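Local coordinates for tyrosine recombinase XerH (Helicobacter pylori, PDB 5JK0), which cuts and rejoins DNA as a site-specific tyrosine recombinase and takes part in chromosome segregation, at residues R202-I207 against E217-K222; I328-A333 against N340-Y345. All blocks are in the same frame, centred on the assembly; numbering follows the deposited sequence.

Contact 1: R202-I207 against E217-K222; sequences RLLIKI and EALQLK
Leu204 reaches both Ala218 and Leu219 with its two methyl branches. Its CG stands anti to the backbone N (chi1 175°), and this swings the end of the side chain closer to 217-222 than its CB direction would suggest. The CD1 branch meets the single methyl of Ala218, with Leu204 CD1 3.9 Å from Ala218 CB. The CD2 branch goes to the neighbouring leucine, where Leu204 CD2 lies 4.0 Å from Leu219 CD2. These two leucines cross obliquely. Leu219 starts out pointing away from helix 198-211, and only its CD2 end turns back to touch. Ile207, one turn on from Leu204, faces Leu221 more loosely, with Ile207 CG2 4.4 Å from Leu221 CD1. No hydrogen bond links the segments; the contact is apolar and buried. It packs the end of helix 215-219, and the first residues after it, against helix 198-211 within the tyrosine recombinase domain. Arg214, a predicted active-site residue, lies close by, and Glu217 OE1 accepts a hydrogen bond from the backbone N of Arg214. Around the contact, Leu204 also touches Leu289 of helix 286-300, while Leu203 packs on helix 255-264 and Ile205 on helices 178-190 and 286-300.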
loop_
_atom_site.group_PDB
_atom_site.type_symbol
_atom_site.label_atom_id
_atom_site.label_comp_id
_atom_site.label_asym_id
_atom_site.label_seq_id
_atom_site.Cartn_x
_atom_site.Cartn_y
_atom_site.Cartn_z
ATOM N N ARG D 202 -13.877 20.131 -38.119
ATOM C CA ARG D 202 -13.641 21.291 -37.268
ATOM C C ARG D 202 -14.713 21.401 -36.190
ATOM O O ARG D 202 -14.405 21.637 -35.024
ATOM C CB ARG D 202 -13.592 22.577 -38.094
ATOM C CG ARG D 202 -12.299 22.768 -38.866
ATOM C CD ARG D 202 -12.091 24.229 -39.223
ATOM N NE ARG D 202 -13.184 24.757 -40.033
ATOM C CZ ARG D 202 -13.371 26.050 -40.277
ATOM N NH1 ARG D 202 -14.391 26.444 -41.028
ATOM N NH2 ARG D 202 -12.541 26.950 -39.768
ATOM N N LEU D 203 -15.970 21.221 -36.585
ATOM C CA LEU D 203 -17.083 21.284 -35.646
ATOM C C LEU D 203 -16.992 20.172 -34.603
ATOM O O LEU D 203 -17.265 20.394 -33.426
ATOM C CB LEU D 203 -18.418 21.199 -36.389
ATOM C CG LEU D 203 -19.682 21.210 -35.525
ATOM C CD1 LEU D 203 -19.761 22.481 -34.693
ATOM C CD2 LEU D 203 -20.924 21.053 -36.387
ATOM N N LEU D 204 -16.599 18.981 -35.043
ATOM C CA LEU D 204 -16.496 17.824 -34.159
ATOM C C LEU D 204 -15.451 18.026 -33.068
ATOM O O LEU D 204 -15.715 17.785 -31.889
ATOM C CB LEU D 204 -16.166 16.566 -34.968
ATOM C CG LEU D 204 -15.905 15.284 -34.174
ATOM C CD1 LEU D 204 -17.112 14.919 -33.324
ATOM C CD2 LEU D 204 -15.538 14.139 -35.105
ATOM N N ILE D 205 -14.264 18.471 -33.467
ATOM C CA ILE D 205 -13.149 18.632 -32.541
ATOM C C ILE D 205 -13.368 19.800 -31.580
ATOM O O ILE D 205 -13.059 19.697 -30.394
ATOM C CB ILE D 205 -11.821 18.828 -33.304
ATOM C CG1 ILE D 205 -11.529 17.601 -34.170
ATOM C CG2 ILE D 205 -10.670 19.072 -32.339
ATOM C CD1 ILE D 205 -10.200 17.651 -34.886
ATOM N N LYS D 206 -13.916 20.901 -32.085
ATOM C CA LYS D 206 -14.134 22.084 -31.256
ATOM C C LYS D 206 -15.133 21.829 -30.129
ATOM O O LYS D 206 -14.944 22.306 -29.010
ATOM C CB LYS D 206 -14.600 23.264 -32.108
ATOM C CG LYS D 206 -13.494 23.871 -32.952
ATOM C CD LYS D 206 -13.833 25.277 -33.410
ATOM C CE LYS D 206 -12.704 25.850 -34.253
ATOM N NZ LYS D 206 -12.574 27.325 -34.101
ATOM N N ILE D 207 -16.193 21.079 -30.423
ATOM C CA ILE D 207 -17.192 20.751 -29.411
ATOM C C ILE D 207 -16.561 19.939 -28.279
ATOM O O ILE D 207 -16.881 20.135 -27.105
ATOM C CB ILE D 207 -18.378 19.974 -30.023
ATOM C CG1 ILE D 207 -19.175 20.878 -30.965
ATOM C CG2 ILE D 207 -19.292 19.433 -28.934
ATOM C CD1 ILE D 207 -20.354 20.195 -31.620
ATOM N N GLU D 217 -19.202 10.036 -27.027
ATOM C CA GLU D 217 -20.305 10.950 -26.752
ATOM C C GLU D 217 -20.486 11.953 -27.887
ATOM O O GLU D 217 -21.611 12.274 -28.270
ATOM C CB GLU D 217 -20.077 11.690 -25.430
ATOM C CG GLU D 217 -20.156 10.803 -24.198
ATOM C CD GLU D 217 -19.969 11.577 -22.908
ATOM O OE1 GLU D 217 -19.114 12.487 -22.876
ATOM O OE2 GLU D 217 -20.683 11.280 -21.927
ATOM N N ALA D 218 -19.374 12.441 -28.426
ATOM C CA ALA D 218 -19.415 13.400 -29.524
ATOM C C ALA D 218 -19.819 12.728 -30.831
ATOM O O ALA D 218 -20.510 13.322 -31.658
ATOM C CB ALA D 218 -18.066 14.088 -29.676
ATOM N N LEU D 219 -19.386 11.484 -31.007
ATOM C CA LEU D 219 -19.648 10.745 -32.237
ATOM C C LEU D 219 -21.098 10.272 -32.331
ATOM O O LEU D 219 -21.585 9.956 -33.417
ATOM C CB LEU D 219 -18.703 9.546 -32.347
ATOM C CG LEU D 219 -17.213 9.865 -32.496
ATOM C CD1 LEU D 219 -16.385 8.589 -32.455
ATOM C CD2 LEU D 219 -16.958 10.632 -33.781
ATOM N N GLN D 220 -21.784 10.224 -31.193
ATOM C CA GLN D 220 -23.163 9.746 -31.155
ATOM C C GLN D 220 -24.169 10.877 -30.950
ATOM O O GLN D 220 -25.347 10.628 -30.689
ATOM C CB GLN D 220 -23.330 8.697 -30.055
ATOM C CG GLN D 220 -22.766 7.334 -30.413
ATOM C CD GLN D 220 -23.523 6.678 -31.554
ATOM O OE1 GLN D 220 -24.752 6.597 -31.535
ATOM N NE2 GLN D 220 -22.790 6.214 -32.561
ATOM N N LEU D 221 -23.704 12.117 -31.070
ATOM C CA LEU D 221 -24.580 13.276 -30.929
ATOM C C LEU D 221 -25.644 13.304 -32.018
ATOM O O LEU D 221 -25.375 12.970 -33.172
ATOM C CB LEU D 221 -23.770 14.573 -30.963
ATOM C CG LEU D 221 -22.937 14.902 -29.724
ATOM C CD1 LEU D 221 -22.243 16.244 -29.893
ATOM C CD2 LEU D 221 -23.808 14.898 -28.479
ATOM N N LYS D 222 -26.855 13.701 -31.644
ATOM C CA LYS D 222 -27.952 13.795 -32.596
ATOM C C LYS D 222 -28.527 15.207 -32.626
ATOM O O LYS D 222 -28.498 15.921 -31.623
ATOM C CB LYS D 222 -29.040 12.772 -32.260
ATOM C CG LYS D 222 -28.601 11.332 -32.479
ATOM C CD LYS D 222 -29.697 10.346 -32.117
ATOM C CE LYS D 222 -29.284 8.921 -32.457
ATOM N NZ LYS D 222 -28.004 8.538 -31.798
#

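Contact 2: I328-A333 against N340-Y345; sequences ILVQEA and NTSRIY
Ser342 points its side chain into the flank of helix 327-334, where it meets Val330 and Gln331. Its OG lies beside its own backbone N and anti to the carbonyl carbon (chi1 -56°). In this position the hydroxyl rests against the start of the glutamine: Ser342 OG is 3.6 Å from Gln331 CA and 3.7 Å from Gln331 CB. Both partners are carbons, so this is packing; the hydroxyl is hydrogen-bonded to His336 ND1, in the turn between the two segments. Val330 covers the other part of the serine. With CG1 anti to the backbone N (chi1 171°), Val330 CG1 comes to 4.0 Å from Ser342 CB. Helix 327-334 and the residues that lead to Tyr345 form part of the catalytic domain of the tyrosine recombinases. His336 is a predicted active-site residue, and Tyr345 is predicted to form the 3'-phospho-DNA intermediate. Ser342 thus probably helps to position the histidine. In this pre-cleavage complex Tyr345 OH is hydrogen-bonded to ND1 of His314, and Thr341 OG1 to a DNA phosphate. The amide of Gln331 forms weak hydrogen bonds, NE2 with His336 O and OE1 with Arg343 NE of a second subunit.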
loop_
_atom_site.group_PDB
_atom_site.type_symbol
_atom_site.label_atom_id
_atom_site.label_comp_id
_atom_site.label_asym_id
_atom_site.label_seq_id
_atom_site.Cartn_x
_atom_site.Cartn_y
_atom_site.Cartn_z
ATOM N N ILE D 328 -17.414 19.858 -7.216
ATOM C CA ILE D 328 -18.747 19.415 -7.615
ATOM C C ILE D 328 -19.039 19.829 -9.057
ATOM O O ILE D 328 -19.633 19.069 -9.826
ATOM C CB ILE D 328 -19.836 19.984 -6.680
ATOM C CG1 ILE D 328 -19.615 19.497 -5.245
ATOM C CG2 ILE D 328 -21.224 19.585 -7.157
ATOM C CD1 ILE D 328 -19.790 18.004 -5.073
ATOM N N LEU D 329 -18.604 21.032 -9.420
ATOM C CA LEU D 329 -18.785 21.543 -10.776
ATOM C C LEU D 329 -18.029 20.693 -11.793
ATOM O O LEU D 329 -18.507 20.469 -12.904
ATOM C CB LEU D 329 -18.325 23.000 -10.863
ATOM C CG LEU D 329 -18.477 23.693 -12.218
ATOM C CD1 LEU D 329 -19.935 23.709 -12.649
ATOM C CD2 LEU D 329 -17.912 25.105 -12.168
ATOM N N VAL D 330 -16.848 20.224 -11.404
ATOM C CA VAL D 330 -16.045 19.354 -12.257
ATOM C C VAL D 330 -16.768 18.037 -12.509
ATOM O O VAL D 330 -16.814 17.548 -13.639
ATOM C CB VAL D 330 -14.663 19.073 -11.634
ATOM C CG1 VAL D 330 -13.921 18.002 -12.425
ATOM C CG2 VAL D 330 -13.844 20.352 -11.562
ATOM N N GLN D 331 -17.340 17.475 -11.450
ATOM C CA GLN D 331 -18.071 16.217 -11.544
ATOM C C GLN D 331 -19.269 16.325 -12.481
ATOM O O GLN D 331 -19.481 15.465 -13.336
ATOM C CB GLN D 331 -18.539 15.767 -10.161
ATOM C CG GLN D 331 -19.344 14.481 -10.179
ATOM C CD GLN D 331 -19.932 14.138 -8.824
ATOM O OE1 GLN D 331 -20.144 15.014 -7.986
ATOM N NE2 GLN D 331 -20.195 12.855 -8.604
ATOM N N GLU D 332 -20.047 17.390 -12.315
ATOM C CA GLU D 332 -21.262 17.586 -13.098
ATOM C C GLU D 332 -20.962 17.905 -14.560
ATOM O O GLU D 332 -21.697 17.491 -15.456
ATOM C CB GLU D 332 -22.111 18.702 -12.483
ATOM C CG GLU D 332 -22.597 18.400 -11.076
ATOM C CD GLU D 332 -23.685 17.344 -11.046
ATOM O OE1 GLU D 332 -24.373 17.167 -12.073
ATOM O OE2 GLU D 332 -23.852 16.689 -9.995
ATOM N N ALA D 333 -19.882 18.642 -14.798
ATOM C CA ALA D 333 -19.513 19.037 -16.153
ATOM C C ALA D 333 -18.900 17.878 -16.932
ATOM O O ALA D 333 -19.125 17.742 -18.135
ATOM C CB ALA D 333 -18.553 20.215 -16.117
ATOM N N ASN D 340 -13.869 10.544 -6.716
ATOM C CA ASN D 340 -12.486 10.090 -6.652
ATOM C C ASN D 340 -11.791 10.305 -7.990
ATOM O O ASN D 340 -10.566 10.392 -8.061
ATOM C CB ASN D 340 -12.416 8.617 -6.248
ATOM C CG ASN D 340 -12.929 8.373 -4.843
ATOM O OD1 ASN D 340 -12.807 9.231 -3.968
ATOM N ND2 ASN D 340 -13.507 7.199 -4.621
ATOM N N THR D 341 -12.590 10.387 -9.050
ATOM C CA THR D 341 -12.083 10.677 -10.385
ATOM C C THR D 341 -11.823 12.172 -10.538
ATOM O O THR D 341 -10.803 12.584 -11.089
ATOM C CB THR D 341 -13.069 10.213 -11.474
ATOM O OG1 THR D 341 -13.331 8.812 -11.321
ATOM C CG2 THR D 341 -12.500 10.471 -12.862
ATOM N N SER D 342 -12.756 12.978 -10.037
ATOM C CA SER D 342 -12.648 14.431 -10.113
ATOM C C SER D 342 -11.486 14.954 -9.272
ATOM O O SER D 342 -10.888 15.981 -9.592
ATOM C CB SER D 342 -13.956 15.086 -9.659
ATOM O OG SER D 342 -15.055 14.616 -10.419
ATOM N N ARG D 343 -11.175 14.234 -8.199
ATOM C CA ARG D 343 -10.118 14.627 -7.272
ATOM C C ARG D 343 -8.743 14.641 -7.939
ATOM O O ARG D 343 -7.846 15.371 -7.517
ATOM C CB ARG D 343 -10.110 13.686 -6.063
ATOM C CG ARG D 343 -9.088 14.033 -4.995
ATOM C CD ARG D 343 -9.118 13.029 -3.856
ATOM N NE ARG D 343 -8.048 13.267 -2.893
ATOM C CZ ARG D 343 -8.151 14.079 -1.845
ATOM N NH1 ARG D 343 -7.124 14.235 -1.022
ATOM N NH2 ARG D 343 -9.283 14.733 -1.620
ATOM N N ILE D 344 -8.589 13.835 -8.986
ATOM C CA ILE D 344 -7.321 13.721 -9.703
ATOM C C ILE D 344 -6.862 15.068 -10.264
ATOM O O ILE D 344 -5.666 15.365 -10.295
ATOM C CB ILE D 344 -7.423 12.696 -10.852
ATOM C CG1 ILE D 344 -7.878 11.338 -10.314
ATOM C CG2 ILE D 344 -6.095 12.556 -11.579
ATOM C CD1 ILE D 344 -7.982 10.263 -11.376
ATOM N N TYR D 345 -7.818 15.891 -10.684
ATOM C CA TYR D 345 -7.506 17.175 -11.304
ATOM C C TYR D 345 -7.255 18.280 -10.278
ATOM O O TYR D 345 -7.363 19.465 -10.592
ATOM C CB TYR D 345 -8.634 17.592 -12.250
ATOM C CG TYR D 345 -8.940 16.562 -13.313
ATOM C CD1 TYR D 345 -8.129 16.431 -14.433
ATOM C CD2 TYR D 345 -10.036 15.718 -13.196
ATOM C CE1 TYR D 345 -8.401 15.489 -15.408
ATOM C CE2 TYR D 345 -10.317 14.773 -14.165
ATOM C CZ TYR D 345 -9.496 14.663 -15.269
ATOM O OH TYR D 345 -9.771 13.725 -16.238
#

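Overall arrangement
Both contacts lie in the tyrosine recombinase domain, and contact 1 closes before contact 2 opens. Their centres are 22 Å apart, and their nearest atoms about 7 Å, so they do not touch. The three-stranded antiparallel sheet 226-250 and helices 255-264, 286-300 and 309-324 come between them in sequence. Arg245, on strand 244-250, bridges the two regions: it forms a salt bridge with Glu217 and a hydrogen bond with Ala333 O. The two contacts thus pack different parts of one catalytic domain, each beside predicted active-site residues. Contact 2 also meets a second subunit, whereas no other protein chain touches the segments of contact 1.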